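Local coordinates for thrombospondin related anonymous protein (Plasmodium falciparum, PDB 4F1J) that probably mediates cell adhesion of the malaria parasite, here through its magnesium-loaded von Willebrand factor type A domain, at residues P31-L36 against V119-G124; A147-G152 against L175-A180; Y11-C16 against Y50-S55. All blocks are in the same frame, centred on the assembly; numbering follows the deposited sequence.

Interaction 1 of 3, residues P31-L36 against V119-G124; sequences PLAMKL and VILTDG. With MG (magnesium ion), chain C.
Leu-121 is the bump that rises from the strand, and Leu-32, Ala-33 and Leu-36 make the hollow that takes it on the helix. Its CG stands anti to its own carbonyl carbon (chi1 -51°), and the two methyls beyond part company. CD1 meets Leu-32 CD2 tip to tip at 4.2 Å and also lies 4.3 Å from Ala-33 CA, where the small alanine allows it close to the helix backbone. CD2 takes the other direction and touches Leu-36 CD1 at 3.8 Å. This is the helix-on-sheet layer of the Rossmann-like von Willebrand factor A fold: helix 22-38 runs roughly antiparallel to strand 115-122, at 159° between the short segments, with axes 11.0 Å apart. Leu-36 is a bump in its turn, its CD1 resting between Leu-121 CD2 and Val-119 CG1, the latter 4.2 Å away as the two side chains slide past each other. Ile-188 of helix 184-200 packs on both Leu-32 and Leu-36. Beyond the strand's end, Asp-123 OD1 binds the magnesium ion at 2.1 Å, with Ser-17, Ser-19 and three waters completing its shell; one of those waters also donates to Asp-123 O.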
ATOM      1  N   PRO A  31     -10.780  -3.979   7.563  1.00 11.66           N
ATOM      2  CA  PRO A  31     -10.410  -3.277   8.804  1.00 11.63           C
ATOM      3  C   PRO A  31      -8.951  -2.833   8.902  1.00 11.29           C
ATOM      4  O   PRO A  31      -8.672  -1.804   9.531  1.00 10.70           O
ATOM      5  CB  PRO A  31     -10.754  -4.285   9.895  1.00 11.19           C
ATOM      6  CG  PRO A  31     -11.854  -5.110   9.304  1.00 11.98           C
ATOM      7  CD  PRO A  31     -11.498  -5.244   7.842  1.00 12.43           C
ATOM      8  N   LEU A  32      -8.033  -3.585   8.299  1.00 10.05           N
ATOM      9  CA  LEU A  32      -6.614  -3.210   8.309  1.00 10.26           C
ATOM     10  C   LEU A  32      -6.379  -1.941   7.482  1.00  9.76           C
ATOM     11  O   LEU A  32      -5.659  -1.039   7.925  1.00 10.21           O
ATOM     12  CB  LEU A  32      -5.769  -4.323   7.741  1.00 10.25           C
ATOM     13  CG  LEU A  32      -4.297  -4.040   7.465  1.00  9.57           C
ATOM     14  CD1 LEU A  32      -3.584  -3.662   8.747  1.00 11.39           C
ATOM     15  CD2 LEU A  32      -3.648  -5.277   6.799  1.00 11.26           C
ATOM     16  N   ALA A  33      -6.950  -1.901   6.279  1.00  9.98           N
ATOM     17  CA  ALA A  33      -6.864  -0.715   5.407  1.00 10.24           C
ATOM     18  C   ALA A  33      -7.484   0.488   6.134  1.00 10.52           C
ATOM     19  O   ALA A  33      -6.973   1.601   6.072  1.00 10.67           O
ATOM     20  CB  ALA A  33      -7.579  -0.968   4.083  1.00 10.31           C
ATOM     21  N   MET A  34      -8.603   0.265   6.822  1.00 11.40           N
ATOM     22  CA  MET A  34      -9.211   1.331   7.627  1.00 12.32           C
ATOM     23  C   MET A  34      -8.293   1.891   8.728  1.00 11.84           C
ATOM     24  O   MET A  34      -8.142   3.135   8.853  1.00 12.19           O
ATOM     25  CB  MET A  34     -10.568   0.867   8.174  1.00 11.15           C
ATOM     26  CG  MET A  34     -11.564   0.730   7.062  1.00 14.09           C
ATOM     27  SD  MET A  34     -13.180   0.128   7.597  1.00 19.08           S
ATOM     28  CE  MET A  34     -13.874   1.646   8.239  1.00 18.99           C
ATOM     29  N   LYS A  35      -7.698   1.004   9.518  1.00 11.29           N
ATOM     30  CA  LYS A  35      -6.774   1.391  10.568  1.00 11.73           C
ATOM     31  C   LYS A  35      -5.517   2.059   9.983  1.00 11.46           C
ATOM     32  O   LYS A  35      -4.978   2.974  10.567  1.00 10.85           O
ATOM     33  CB  LYS A  35      -6.393   0.182  11.443  1.00 12.45           C
ATOM     34  CG  LYS A  35      -5.613   0.569  12.695  1.00 13.07           C
ATOM     35  CD  LYS A  35      -5.709  -0.438  13.784  1.00 14.35           C
ATOM     36  CE  LYS A  35      -4.893   0.006  15.015  1.00 17.32           C
ATOM     37  NZ  LYS A  35      -4.979  -0.953  16.158  1.00 19.85           N
ATOM     38  N   LEU A  36      -5.060   1.618   8.821  1.00 10.90           N
ATOM     39  CA  LEU A  36      -3.898   2.238   8.189  1.00 10.82           C
ATOM     40  C   LEU A  36      -4.213   3.702   7.899  1.00 11.21           C
ATOM     41  O   LEU A  36      -3.426   4.610   8.255  1.00 11.38           O
ATOM     42  CB  LEU A  36      -3.562   1.481   6.896  1.00 11.27           C
ATOM     43  CG  LEU A  36      -2.395   1.991   6.036  1.00 11.73           C
ATOM     44  CD1 LEU A  36      -1.975   0.823   5.142  1.00 11.16           C
ATOM     45  CD2 LEU A  36      -2.659   3.243   5.159  1.00 12.19           C
ATOM     46  N   VAL A 119       2.536   2.159  -0.387  1.00  7.38           N
ATOM     47  CA  VAL A 119       2.373   1.166   0.671  1.00  7.15           C
ATOM     48  C   VAL A 119       1.541   0.021   0.140  1.00  7.77           C
ATOM     49  O   VAL A 119       0.387   0.226  -0.295  1.00  6.82           O
ATOM     50  CB  VAL A 119       1.711   1.737   1.907  1.00  7.95           C
ATOM     51  CG1 VAL A 119       1.547   0.637   2.941  1.00  8.11           C
ATOM     52  CG2 VAL A 119       2.573   2.876   2.475  1.00  9.19           C
ATOM     53  N   ILE A 120       2.168  -1.158   0.109  1.00  7.13           N
ATOM     54  CA  ILE A 120       1.559  -2.379  -0.418  1.00  6.99           C
ATOM     55  C   ILE A 120       1.078  -3.245   0.764  1.00  6.88           C
ATOM     56  O   ILE A 120       1.852  -3.537   1.669  1.00  8.06           O
ATOM     57  CB  ILE A 120       2.574  -3.181  -1.266  1.00  7.20           C
ATOM     58  CG1 ILE A 120       2.918  -2.458  -2.568  1.00  6.33           C
ATOM     59  CG2 ILE A 120       2.008  -4.564  -1.559  1.00  6.73           C
ATOM     60  CD1 ILE A 120       4.357  -2.751  -3.108  1.00  7.56           C
ATOM     61  N   LEU A 121      -0.186  -3.662   0.740  1.00  6.83           N
ATOM     62  CA  LEU A 121      -0.708  -4.695   1.638  1.00  8.30           C
ATOM     63  C   LEU A 121      -0.864  -5.974   0.802  1.00  7.98           C
ATOM     64  O   LEU A 121      -1.564  -5.970  -0.202  1.00  8.64           O
ATOM     65  CB  LEU A 121      -2.048  -4.279   2.239  1.00  8.60           C
ATOM     66  CG  LEU A 121      -2.162  -2.906   2.912  1.00 10.21           C
ATOM     67  CD1 LEU A 121      -3.584  -2.744   3.493  1.00 11.42           C
ATOM     68  CD2 LEU A 121      -1.070  -2.701   3.932  1.00 11.93           C
ATOM     69  N   THR A 122      -0.146  -7.045   1.153  1.00  8.77           N
ATOM     70  CA  THR A 122      -0.186  -8.242   0.291  1.00  8.18           C
ATOM     71  C   THR A 122      -0.129  -9.520   1.093  1.00  8.76           C
ATOM     72  O   THR A 122       0.487  -9.566   2.133  1.00  7.94           O
ATOM     73  CB  THR A 122       0.955  -8.206  -0.762  1.00  9.11           C
ATOM     74  OG1 THR A 122       0.752  -9.224  -1.775  1.00  8.80           O
ATOM     75  CG2 THR A 122       2.335  -8.330  -0.107  1.00  9.24           C
ATOM     76  N   ASP A 123      -0.747 -10.573   0.565  1.00  8.50           N
ATOM     77  CA  ASP A 123      -0.666 -11.907   1.190  1.00  9.07           C
ATOM     78  C   ASP A 123       0.036 -12.929   0.286  1.00  9.95           C
ATOM     79  O   ASP A 123      -0.085 -14.139   0.509  1.00 10.37           O
ATOM     80  CB  ASP A 123      -2.065 -12.400   1.543  1.00  9.32           C
ATOM     81  CG  ASP A 123      -2.769 -13.105   0.401  1.00 10.43           C
ATOM     82  OD1 ASP A 123      -2.562 -12.746  -0.802  1.00  6.80           O
ATOM     83  OD2 ASP A 123      -3.592 -13.984   0.726  1.00 11.05           O
ATOM     84  N   GLY A 124       0.736 -12.446  -0.732  1.00  9.69           N
ATOM     85  CA  GLY A 124       1.353 -13.336  -1.712  1.00  9.75           C
ATOM     86  C   GLY A 124       2.592 -12.772  -2.364  1.00 11.00           C
ATOM     87  O   GLY A 124       3.127 -11.731  -1.967  1.00 10.49           O
TER
HETATM   88 MG    MG C 301      -2.713 -13.839  -2.538  1.00 11.29          MG
HETATM   89  O   HOH W   1      -1.376 -15.211  -1.861  1.00  9.83           O
HETATM   90  O   HOH W   2      -1.388 -12.362  -3.338  1.00  8.55           O
HETATM   91  O   HOH W   3      -2.756 -14.955  -4.172  1.00  9.71           O

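Interaction 2 of 3, residues A147-G152 against L175-A180; sequences AVFGIG and LYADSA. With EDO (1,2-ethanediol), chain L.
Val-148 and Tyr-176 sit side by side on the last two strands of the sheet, which belong to one beta-alpha-beta unit: strand 145-151, helix 157-163, then strand 176-179 parallel to the first and at the sheet's margin. The Tyr-176 side chain can be traced outward from its CB, which lies 4.2 Å from Val-148 O. CG, anti to the backbone N (chi1 180°), is near that same oxygen, and from there the ring passes obliquely across the valine. CD1 makes the tightest touch, 3.1 Å from Val-148 O, while Val-148 CB lies at the ring's edge, in its plane. CE1 reaches one of the valine's methyls, Val-148 CG1, at 4.1 Å, and lies near Gly-150 N. At the tip, OH passes where Gly-150 has no side chain; it gives a weak hydrogen bond to Asp-178 OD2 two residues on, and Asn-160 of helix 157-163 is a second polar partner.

The opposite face carries Phe-149, Ile-151, Ala-177 and Ser-179. Phe-149 CZ packs on Ser-179 CB at 3.9 Å and Phe-149 CD2 lies by Ala-177 CB, with Phe-191 of helix 184-200 meeting the Phe-149 ring edge-to-face. Between the strands, within the sheet, runs a ladder of five backbone hydrogen bonds. Val-148 N to Leu-175 O starts it, and Ala-177 N to Val-148 O, Gly-150 N to Ala-177 O and Ser-179 N to Gly-150 O carry it on. The bond from Ser-179 N is the most bent, 137° at the hydrogen. The ladder ends where Gly-152, already at positive phi, gives its N-H to Ser-179 O at 2.9 Å.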
ATOM      1  N   ALA A 147       6.957   0.701   0.655  1.00  7.93           N
ATOM      2  CA  ALA A 147       6.823  -0.067   1.893  1.00  7.76           C
ATOM      3  C   ALA A 147       5.901  -1.246   1.645  1.00  7.62           C
ATOM      4  O   ALA A 147       4.993  -1.144   0.838  1.00  7.29           O
ATOM      5  CB  ALA A 147       6.283   0.818   3.029  1.00  8.25           C
ATOM      6  N   VAL A 148       6.131  -2.347   2.353  1.00  6.72           N
ATOM      7  CA  VAL A 148       5.312  -3.540   2.213  1.00  7.51           C
ATOM      8  C   VAL A 148       4.904  -4.103   3.575  1.00  7.45           C
ATOM      9  O   VAL A 148       5.730  -4.305   4.473  1.00  9.36           O
ATOM     10  CB  VAL A 148       6.029  -4.662   1.423  1.00  6.32           C
ATOM     11  CG1 VAL A 148       5.182  -5.942   1.418  1.00  9.54           C
ATOM     12  CG2 VAL A 148       6.332  -4.224  -0.034  1.00  5.91           C
ATOM     13  N   PHE A 149       3.622  -4.401   3.694  1.00  8.08           N
ATOM     14  CA  PHE A 149       3.057  -5.064   4.876  1.00  8.46           C
ATOM     15  C   PHE A 149       2.568  -6.427   4.394  1.00  8.94           C
ATOM     16  O   PHE A 149       1.568  -6.518   3.676  1.00  8.90           O
ATOM     17  CB  PHE A 149       1.908  -4.220   5.435  1.00  9.20           C
ATOM     18  CG  PHE A 149       1.332  -4.720   6.750  1.00  9.32           C
ATOM     19  CD1 PHE A 149       0.304  -5.657   6.755  1.00  9.04           C
ATOM     20  CD2 PHE A 149       1.786  -4.219   7.967  1.00 10.29           C
ATOM     21  CE1 PHE A 149      -0.262  -6.097   7.942  1.00  9.99           C
ATOM     22  CE2 PHE A 149       1.229  -4.670   9.168  1.00 11.88           C
ATOM     23  CZ  PHE A 149       0.208  -5.589   9.156  1.00 11.07           C
ATOM     24  N   GLY A 150       3.281  -7.479   4.789  1.00  9.45           N
ATOM     25  CA  GLY A 150       2.978  -8.842   4.363  1.00 10.10           C
ATOM     26  C   GLY A 150       2.094  -9.555   5.354  1.00 10.15           C
ATOM     27  O   GLY A 150       2.232  -9.379   6.561  1.00 10.19           O
ATOM     28  N   ILE A 151       1.199 -10.387   4.841  1.00 10.58           N
ATOM     29  CA  ILE A 151       0.189 -11.035   5.671  1.00 10.77           C
ATOM     30  C   ILE A 151       0.136 -12.530   5.399  1.00 11.16           C
ATOM     31  O   ILE A 151      -0.003 -12.950   4.267  1.00 11.45           O
ATOM     32  CB  ILE A 151      -1.212 -10.491   5.406  1.00 11.23           C
ATOM     33  CG1 ILE A 151      -1.213  -8.968   5.459  1.00 11.61           C
ATOM     34  CG2 ILE A 151      -2.188 -11.064   6.428  1.00 10.12           C
ATOM     35  CD1 ILE A 151      -2.466  -8.331   4.952  1.00 12.61           C
ATOM     36  N   GLY A 152       0.204 -13.314   6.463  1.00 11.93           N
ATOM     37  CA  GLY A 152      -0.054 -14.736   6.366  1.00 11.79           C
ATOM     38  C   GLY A 152       1.142 -15.501   5.865  1.00 13.09           C
ATOM     39  O   GLY A 152       2.276 -14.978   5.781  1.00 13.57           O
ATOM     40  N   LEU A 175      10.913  -0.242   6.314  1.00 13.09           N
ATOM     41  CA  LEU A 175       9.874  -0.222   5.276  1.00 12.19           C
ATOM     42  C   LEU A 175       9.175  -1.568   5.070  1.00 11.53           C
ATOM     43  O   LEU A 175       8.409  -1.707   4.128  1.00 10.91           O
ATOM     44  CB  LEU A 175      10.460   0.248   3.942  1.00 11.70           C
ATOM     45  CG  LEU A 175      10.915   1.719   3.942  1.00 13.34           C
ATOM     46  CD1 LEU A 175      11.518   2.062   2.595  1.00 14.46           C
ATOM     47  CD2 LEU A 175       9.762   2.655   4.261  1.00 13.35           C
ATOM     48  N   TYR A 176       9.419  -2.520   5.967  1.00 10.87           N
ATOM     49  CA  TYR A 176       8.796  -3.820   5.882  1.00 11.08           C
ATOM     50  C   TYR A 176       8.283  -4.306   7.243  1.00 11.21           C
ATOM     51  O   TYR A 176       8.965  -4.178   8.249  1.00 12.76           O
ATOM     52  CB  TYR A 176       9.765  -4.848   5.282  1.00 11.52           C
ATOM     53  CG  TYR A 176       9.135  -6.214   5.197  1.00  9.84           C
ATOM     54  CD1 TYR A 176       8.017  -6.428   4.400  1.00 10.82           C
ATOM     55  CD2 TYR A 176       9.612  -7.291   5.951  1.00 11.36           C
ATOM     56  CE1 TYR A 176       7.382  -7.673   4.348  1.00  9.62           C
ATOM     57  CE2 TYR A 176       9.009  -8.545   5.875  1.00 11.81           C
ATOM     58  CZ  TYR A 176       7.896  -8.735   5.080  1.00 11.29           C
ATOM     59  OH  TYR A 176       7.295  -9.982   5.003  1.00 11.46           O
ATOM     60  N   ALA A 177       7.088  -4.875   7.258  1.00 10.38           N
ATOM     61  CA  ALA A 177       6.610  -5.643   8.394  1.00 10.04           C
ATOM     62  C   ALA A 177       5.720  -6.746   7.872  1.00 10.72           C
ATOM     63  O   ALA A 177       5.225  -6.684   6.736  1.00 10.31           O
ATOM     64  CB  ALA A 177       5.859  -4.733   9.393  1.00 10.94           C
ATOM     65  N   ASP A 178       5.520  -7.767   8.695  1.00 11.21           N
ATOM     66  CA  ASP A 178       4.520  -8.767   8.375  1.00 11.73           C
ATOM     67  C   ASP A 178       3.751  -9.206   9.628  1.00 11.75           C
ATOM     68  O   ASP A 178       4.114  -8.863  10.767  1.00 12.56           O
ATOM     69  CB  ASP A 178       5.104  -9.916   7.528  1.00 12.37           C
ATOM     70  CG  ASP A 178       6.287 -10.615   8.172  1.00 13.91           C
ATOM     71  OD1 ASP A 178       6.270 -10.837   9.418  1.00 16.33           O
ATOM     72  OD2 ASP A 178       7.220 -10.991   7.429  1.00 13.94           O
ATOM     73  N   SER A 179       2.672  -9.951   9.391  1.00 11.75           N
ATOM     74  CA  SER A 179       1.721 -10.328  10.440  1.00 12.25           C
ATOM     75  C   SER A 179       0.899 -11.541  10.041  1.00 12.43           C
ATOM     76  O   SER A 179       0.590 -11.738   8.868  1.00 11.95           O
ATOM     77  CB  SER A 179       0.747  -9.182  10.697  1.00 12.43           C
ATOM     78  OG  SER A 179      -0.152  -9.491  11.766  1.00 12.42           O
ATOM     79  N   ALA A 180       0.516 -12.340  11.033  1.00 12.44           N
ATOM     80  CA  ALA A 180      -0.519 -13.354  10.840  1.00 12.72           C
ATOM     81  C   ALA A 180      -1.827 -12.621  10.682  1.00 12.27           C
ATOM     82  O   ALA A 180      -1.958 -11.500  11.185  1.00 12.75           O
ATOM     83  CB  ALA A 180      -0.569 -14.311  12.038  1.00 13.27           C
TER
HETATM   84  C1  EDO L 310      15.221   1.555   6.803  1.00 24.69           C
HETATM   85  O1  EDO L 310      15.514   0.389   7.577  1.00 21.92           O
HETATM   86  C2  EDO L 310      14.765   1.255   5.376  1.00 24.48           C
HETATM   87  O2  EDO L 310      13.654   0.353   5.301  1.00 20.90           O

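Interaction 3 of 3, residues Y11-C16 against Y50-S55; sequences YLLMDC and YANIFS. With EDO (1,2-ethanediol), chain J.
Phe-54 CG sits between its own N and carbonyl carbon (chi1 72°), and with chi2 at -88° the ring lies against Asp-15 of the neighbouring strand. There Asp-15 CA lies over one face as a CH-pi contact, 3.8 Å from the ring centroid, and Phe-54 CE1 comes within 3.4 Å of Asp-15 N. Asn-52 CG takes the same setting about its first bond, and the amide beyond it crosses Leu-13 obliquely, with ND2 3.7 Å from Leu-13 CD2. ND2 also donates to Tyr-50 OH at 3.0 Å. The amide's other end fares worse: OD1 is buried against Leu-13 CA and has no polar partner in the model. Further back, Tyr-11 and Tyr-50 cross at about a right angle as side chains, Tyr-11 CD2 touching Tyr-50 CD1 at 3.7 Å, with the ring planes oblique at 54°.

The strands themselves are joined by five parallel-sheet hydrogen bonds, from Leu-12 N to Tyr-50 O through to Cys-16 N to Phe-54 O. Just past the last one, Cys-16 SG rests by Ile-53 CB and Ser-55 OG, itself hydrogen-bonded to Tyr-89 O. Asp-15 opens the Asp-x-Ser-x-Ser sequence of the metal-ion-dependent adhesion site. Its OD1 bonds Ser-17 OG and its OD2 bonds Thr-122 OG1 and Asp-123 N, so it positions magnesium ligands from the second shell. A 1,2-ethanediol, probably from the crystallisation liquor, places both hydroxyls on Asp-15 O, the closer, O2, at 2.6 Å.

Helix 94-106 covers the face bearing Tyr-11, Tyr-50 and Phe-54; helix 22-38, the crossover between these strands, packs on Leu-12, Met-14 and Cys-16; strands 115-122 and 58-62 flank the pair within the sheet.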
ATOM      1  N   TYR A  11       0.338   6.177  -1.935  1.00  7.57           N
ATOM      2  CA  TYR A  11      -0.323   5.278  -2.855  1.00  7.40           C
ATOM      3  C   TYR A  11      -0.481   3.919  -2.181  1.00  7.82           C
ATOM      4  O   TYR A  11       0.460   3.081  -2.121  1.00  7.81           O
ATOM      5  CB  TYR A  11       0.449   5.106  -4.179  1.00  7.80           C
ATOM      6  CG  TYR A  11       0.785   6.393  -4.880  1.00  6.98           C
ATOM      7  CD1 TYR A  11       1.903   7.142  -4.510  1.00  8.93           C
ATOM      8  CD2 TYR A  11      -0.014   6.892  -5.865  1.00  6.73           C
ATOM      9  CE1 TYR A  11       2.194   8.348  -5.136  1.00  8.77           C
ATOM     10  CE2 TYR A  11       0.273   8.079  -6.503  1.00  8.56           C
ATOM     11  CZ  TYR A  11       1.388   8.802  -6.145  1.00  9.59           C
ATOM     12  OH  TYR A  11       1.629  10.019  -6.781  1.00  9.63           O
ATOM     13  N   LEU A  12      -1.689   3.706  -1.680  1.00  7.73           N
ATOM     14  CA  LEU A  12      -2.061   2.438  -1.048  1.00  7.46           C
ATOM     15  C   LEU A  12      -2.461   1.403  -2.125  1.00  7.51           C
ATOM     16  O   LEU A  12      -3.435   1.610  -2.868  1.00  8.26           O
ATOM     17  CB  LEU A  12      -3.202   2.672  -0.040  1.00  7.75           C
ATOM     18  CG  LEU A  12      -3.736   1.413   0.646  1.00  8.81           C
ATOM     19  CD1 LEU A  12      -2.663   0.707   1.467  1.00  8.86           C
ATOM     20  CD2 LEU A  12      -4.984   1.813   1.516  1.00  8.73           C
ATOM     21  N   LEU A  13      -1.716   0.288  -2.211  1.00  6.88           N
ATOM     22  CA  LEU A  13      -1.986  -0.751  -3.198  1.00  7.32           C
ATOM     23  C   LEU A  13      -2.392  -1.982  -2.411  1.00  7.62           C
ATOM     24  O   LEU A  13      -1.572  -2.579  -1.702  1.00  8.31           O
ATOM     25  CB  LEU A  13      -0.746  -1.071  -4.071  1.00  7.35           C
ATOM     26  CG  LEU A  13       0.067   0.086  -4.637  1.00 10.10           C
ATOM     27  CD1 LEU A  13       1.068  -0.388  -5.681  1.00  7.59           C
ATOM     28  CD2 LEU A  13      -0.741   1.241  -5.181  1.00  9.82           C
ATOM     29  N   MET A  14      -3.667  -2.351  -2.532  1.00  8.07           N
ATOM     30  CA  MET A  14      -4.248  -3.378  -1.657  1.00  9.33           C
ATOM     31  C   MET A  14      -4.545  -4.651  -2.457  1.00  9.01           C
ATOM     32  O   MET A  14      -5.421  -4.665  -3.302  1.00  9.61           O
ATOM     33  CB  MET A  14      -5.513  -2.822  -1.012  1.00  9.60           C
ATOM     34  CG  MET A  14      -6.188  -3.770  -0.076  1.00 11.03           C
ATOM     35  SD  MET A  14      -7.607  -2.960   0.682  1.00 14.21           S
ATOM     36  CE  MET A  14      -8.067  -4.165   1.951  1.00 14.47           C
ATOM     37  N   ASP A  15      -3.754  -5.685  -2.197  1.00  9.43           N
ATOM     38  CA  ASP A  15      -3.910  -7.011  -2.784  1.00  9.62           C
ATOM     39  C   ASP A  15      -5.315  -7.514  -2.450  1.00  9.23           C
ATOM     40  O   ASP A  15      -5.716  -7.488  -1.280  1.00  9.79           O
ATOM     41  CB  ASP A  15      -2.819  -7.871  -2.171  1.00  9.89           C
ATOM     42  CG  ASP A  15      -2.837  -9.344  -2.590  1.00  9.36           C
ATOM     43  OD1 ASP A  15      -3.895  -9.925  -2.905  1.00 10.62           O
ATOM     44  OD2 ASP A  15      -1.734  -9.912  -2.482  1.00  8.21           O
ATOM     45  N   CYS A  16      -6.070  -7.938  -3.466  1.00  9.09           N
ATOM     46  CA  CYS A  16      -7.436  -8.484  -3.246  1.00  9.11           C
ATOM     47  C   CYS A  16      -7.579  -9.896  -3.848  1.00  9.61           C
ATOM     48  O   CYS A  16      -8.678 -10.337  -4.195  1.00  9.32           O
ATOM     49  CB  CYS A  16      -8.503  -7.529  -3.788  1.00  8.51           C
ATOM     50  SG  CYS A  16      -8.439  -7.220  -5.558  1.00  9.57           S
ATOM     51  N   TYR A  50      -4.033   7.978  -2.312  1.00  7.40           N
ATOM     52  CA  TYR A  50      -4.528   7.282  -3.498  1.00  7.64           C
ATOM     53  C   TYR A  50      -4.698   5.838  -3.059  1.00  7.48           C
ATOM     54  O   TYR A  50      -3.950   5.347  -2.219  1.00  7.48           O
ATOM     55  CB  TYR A  50      -3.505   7.339  -4.615  1.00  6.92           C
ATOM     56  CG  TYR A  50      -3.689   6.296  -5.719  1.00  7.13           C
ATOM     57  CD1 TYR A  50      -3.131   5.008  -5.606  1.00  6.20           C
ATOM     58  CD2 TYR A  50      -4.443   6.597  -6.853  1.00  8.86           C
ATOM     59  CE1 TYR A  50      -3.282   4.078  -6.641  1.00  5.98           C
ATOM     60  CE2 TYR A  50      -4.627   5.647  -7.869  1.00  7.82           C
ATOM     61  CZ  TYR A  50      -4.044   4.399  -7.745  1.00  8.03           C
ATOM     62  OH  TYR A  50      -4.223   3.478  -8.782  1.00  7.95           O
ATOM     63  N   ALA A  51      -5.687   5.161  -3.613  1.00  7.33           N
ATOM     64  CA  ALA A  51      -5.860   3.739  -3.294  1.00  8.09           C
ATOM     65  C   ALA A  51      -6.285   2.977  -4.513  1.00  8.14           C
ATOM     66  O   ALA A  51      -7.140   3.422  -5.278  1.00  8.69           O
ATOM     67  CB  ALA A  51      -6.880   3.525  -2.138  1.00  7.47           C
ATOM     68  N   ASN A  52      -5.660   1.825  -4.705  1.00  8.27           N
ATOM     69  CA  ASN A  52      -6.181   0.831  -5.636  1.00  8.14           C
ATOM     70  C   ASN A  52      -6.240  -0.529  -4.995  1.00  7.91           C
ATOM     71  O   ASN A  52      -5.629  -0.752  -3.948  1.00  7.76           O
ATOM     72  CB  ASN A  52      -5.482   0.816  -7.016  1.00  7.75           C
ATOM     73  CG  ASN A  52      -4.061   0.251  -7.028  1.00  7.95           C
ATOM     74  OD1 ASN A  52      -3.721  -0.683  -6.305  1.00  8.83           O
ATOM     75  ND2 ASN A  52      -3.222   0.810  -7.910  1.00  7.37           N
ATOM     76  N   ILE A  53      -7.043  -1.403  -5.598  1.00  7.59           N
ATOM     77  CA  ILE A  53      -6.987  -2.829  -5.278  1.00  8.51           C
ATOM     78  C   ILE A  53      -6.354  -3.520  -6.469  1.00  8.12           C
ATOM     79  O   ILE A  53      -6.457  -3.027  -7.609  1.00  9.25           O
ATOM     80  CB  ILE A  53      -8.360  -3.405  -4.958  1.00  8.67           C
ATOM     81  CG1 ILE A  53      -9.352  -3.124  -6.085  1.00  8.75           C
ATOM     82  CG2 ILE A  53      -8.879  -2.809  -3.628  1.00  8.92           C
ATOM     83  CD1 ILE A  53     -10.737  -3.772  -5.890  1.00 10.75           C
ATOM     84  N   PHE A  54      -5.724  -4.658  -6.240  1.00  8.09           N
ATOM     85  CA  PHE A  54      -5.139  -5.397  -7.348  1.00  7.40           C
ATOM     86  C   PHE A  54      -5.189  -6.899  -7.100  1.00  8.18           C
ATOM     87  O   PHE A  54      -4.903  -7.400  -6.013  1.00  7.51           O
ATOM     88  CB  PHE A  54      -3.705  -4.925  -7.659  1.00  7.61           C
ATOM     89  CG  PHE A  54      -2.692  -5.327  -6.633  1.00  7.27           C
ATOM     90  CD1 PHE A  54      -2.451  -4.524  -5.536  1.00  7.01           C
ATOM     91  CD2 PHE A  54      -1.966  -6.503  -6.752  1.00  7.35           C
ATOM     92  CE1 PHE A  54      -1.526  -4.881  -4.577  1.00  6.90           C
ATOM     93  CE2 PHE A  54      -1.051  -6.867  -5.761  1.00  6.37           C
ATOM     94  CZ  PHE A  54      -0.855  -6.062  -4.677  1.00  9.03           C
ATOM     95  N   SER A  55      -5.616  -7.607  -8.138  1.00  8.76           N
ATOM     96  CA  SER A  55      -5.505  -9.055  -8.159  1.00  8.87           C
ATOM     97  C   SER A  55      -5.208  -9.414  -9.621  1.00  8.95           C
ATOM     98  O   SER A  55      -4.043  -9.463 -10.000  1.00  8.22           O
ATOM     99  CB  SER A  55      -6.745  -9.731  -7.545  1.00  8.37           C
ATOM    100  OG  SER A  55      -7.936  -9.441  -8.231  1.00  7.33           O
TER
HETATM  101  C1  EDO J 308      -3.563  -8.596   1.763  1.00 24.46           C
HETATM  102  O1  EDO J 308      -3.723  -9.282   0.517  1.00 22.37           O
HETATM  103  C2  EDO J 308      -4.825  -7.803   2.091  1.00 23.69           C
HETATM  104  O2  EDO J 308      -5.076  -6.769   1.149  1.00 24.42           O

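All three contacts involve one mixed six-stranded sheet: interactions 2 and 3 join neighbouring strands, and interaction 1 lays helix 22-38 on it. Strand 115-122 of interaction 1 is the middle link, hydrogen-bonded to strand 8-15 of interaction 3 on one edge and to strand 145-151 of interaction 2 on the other. The centres of interactions 2 and 3 each lie about 9 Å from that of interaction 1 and about 15 Å from each other, without touching. Along the chain, interactions 1 and 3 interleave, because helix 22-38 connects the two strands of interaction 3; interaction 2 follows both. The C-terminal ends of strands 8-15 and 115-122 converge on the magnesium bound by Asp-123, consistent with a shared frame for metal binding.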